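PDB 3P8L: geranyltranstransferase from Enterococcus faecalis, which probably makes farnesyl diphosphate by joining isopentenyl diphosphate to geranyl diphosphate, with magnesium as cofactor. Local coordinates for residues Val26-Ile29 and Ala30-Glu34. Numbering follows the deposited sequence.
Sequences VDFI and AEYTE
The rings of Phe28 and Tyr32, one turn apart at the C-terminal end of helix 13-31, form an offset stack, with centroids 4.6 Å apart and planes 18° from parallel. Phe28 CE2 lies over one face of the Tyr32 ring, towards its rim, 3.6 Å from Tyr32 CD1. In return, Tyr32 CB sits over a face of the phenyl ring in a CH-pi contact. Phe28 reaches this position with CG anti to the backbone N (chi1 -171°); an apolar ring suits burial against Met82 of helix 71-92 and Leu131 of helix 114-133. In this all-helical polyprenyl synthase fold the helix end also packs on helix 36-47, and Tyr32 meets Gln156 of the second subunit.

Tyr32 is the first residue to leave helical geometry, yet its N still donates to Phe28 O (3.0 Å). Beyond it, Thr33 OG1 gives a 2.6 Å bond to Ile29 O, in the carbonyl plane and on a lone pair. The side chains of Asp27 and Glu31 point the same way, acids suited to this more exposed side, their like charges probably eased by Lys23, salt-bridged to Asp27. The threonine hydroxyl thus serves a last-turn carbonyl that the departing backbone no longer bonds, while the stack packs alongside.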
loop_
_atom_site.group_PDB
_atom_site.type_symbol
_atom_site.label_atom_id
_atom_site.label_comp_id
_atom_site.label_asym_id
_atom_site.label_seq_id
_atom_site.Cartn_x
_atom_site.Cartn_y
_atom_site.Cartn_z
ATOM N N VAL A 26 -14.098 8.407 -5.017
ATOM C CA VAL A 26 -13.912 9.385 -6.085
ATOM C C VAL A 26 -13.391 10.723 -5.533
ATOM O O VAL A 26 -12.424 11.286 -6.078
ATOM C CB VAL A 26 -15.212 9.534 -6.943
ATOM C CG1 VAL A 26 -15.225 10.816 -7.752
ATOM C CG2 VAL A 26 -15.411 8.306 -7.834
ATOM N N ASP A 27 -14.011 11.206 -4.451
ATOM C CA ASP A 27 -13.592 12.459 -3.822
ATOM C C ASP A 27 -12.177 12.330 -3.323
ATOM O O ASP A 27 -11.416 13.257 -3.492
ATOM C CB ASP A 27 -14.458 12.858 -2.613
ATOM C CG ASP A 27 -15.878 13.265 -3.003
ATOM O OD1 ASP A 27 -16.155 13.439 -4.192
ATOM O OD2 ASP A 27 -16.734 13.402 -2.111
ATOM N N PHE A 28 -11.845 11.191 -2.698
ATOM C CA PHE A 28 -10.504 10.986 -2.171
ATOM C C PHE A 28 -9.452 11.010 -3.272
ATOM O O PHE A 28 -8.417 11.646 -3.098
ATOM C CB PHE A 28 -10.352 9.705 -1.325
ATOM C CG PHE A 28 -9.041 9.628 -0.633
ATOM C CD1 PHE A 28 -8.013 8.829 -1.129
ATOM C CD2 PHE A 28 -8.799 10.416 0.480
ATOM C CE1 PHE A 28 -6.781 8.802 -0.511
ATOM C CE2 PHE A 28 -7.558 10.391 1.117
ATOM C CZ PHE A 28 -6.550 9.582 0.615
ATOM N N ILE A 29 -9.738 10.353 -4.393
ATOM C CA ILE A 29 -8.792 10.312 -5.514
ATOM C C ILE A 29 -8.652 11.699 -6.159
ATOM O O ILE A 29 -7.544 12.150 -6.430
ATOM C CB ILE A 29 -9.151 9.214 -6.558
ATOM C CG1 ILE A 29 -8.532 7.878 -6.161
ATOM C CG2 ILE A 29 -8.594 9.538 -7.933
ATOM C CD1 ILE A 29 -9.390 7.017 -5.296
ATOM N N ALA A 30 -9.772 12.392 -6.367
ATOM C CA ALA A 30 -9.755 13.727 -6.990
ATOM C C ALA A 30 -9.027 14.756 -6.123
ATOM O O ALA A 30 -8.307 15.598 -6.635
ATOM C CB ALA A 30 -11.186 14.198 -7.294
ATOM N N GLU A 31 -9.189 14.655 -4.809
ATOM C CA GLU A 31 -8.620 15.648 -3.915
ATOM C C GLU A 31 -7.168 15.362 -3.485
ATOM O O GLU A 31 -6.422 16.289 -3.258
ATOM C CB GLU A 31 -9.528 15.857 -2.701
ATOM C CG GLU A 31 -10.878 16.541 -3.047
ATOM C CD GLU A 31 -11.995 16.287 -2.013
ATOM O OE1 GLU A 31 -11.694 16.031 -0.825
ATOM O OE2 GLU A 31 -13.185 16.352 -2.393
ATOM N N TYR A 32 -6.765 14.095 -3.380
ATOM C CA TYR A 32 -5.434 13.768 -2.853
ATOM C C TYR A 32 -4.510 13.191 -3.933
ATOM O O TYR A 32 -3.643 12.368 -3.646
ATOM C CB TYR A 32 -5.534 12.791 -1.678
ATOM C CG TYR A 32 -6.048 13.387 -0.377
ATOM C CD1 TYR A 32 -7.395 13.766 -0.226
ATOM C CD2 TYR A 32 -5.190 13.555 0.713
ATOM C CE1 TYR A 32 -7.857 14.314 0.957
ATOM C CE2 TYR A 32 -5.645 14.110 1.908
ATOM C CZ TYR A 32 -6.973 14.481 2.025
ATOM O OH TYR A 32 -7.418 15.008 3.210
ATOM N N THR A 33 -4.727 13.591 -5.176
ATOM C CA THR A 33 -3.832 13.202 -6.268
ATOM C C THR A 33 -3.303 14.443 -6.989
ATOM O O THR A 33 -4.092 15.238 -7.517
ATOM C CB THR A 33 -4.512 12.263 -7.296
ATOM O OG1 THR A 33 -5.151 11.158 -6.627
ATOM C CG2 THR A 33 -3.473 11.739 -8.262
ATOM N N GLU A 34 -1.978 14.603 -7.000
ATOM C CA GLU A 34 -1.339 15.753 -7.651
ATOM C C GLU A 34 -1.375 15.660 -9.175
ATOM O O GLU A 34 -1.776 16.605 -9.848
ATOM C CB GLU A 34 0.108 15.930 -7.161
ATOM C CG GLU A 34 0.233 16.094 -5.649
ATOM C CD GLU A 34 -0.648 17.208 -5.083
ATOM O OE1 GLU A 34 -0.431 18.384 -5.450
ATOM O OE2 GLU A 34 -1.555 16.901 -4.269
HETATM O O HOH W 1 -5.624 10.003 -3.562
#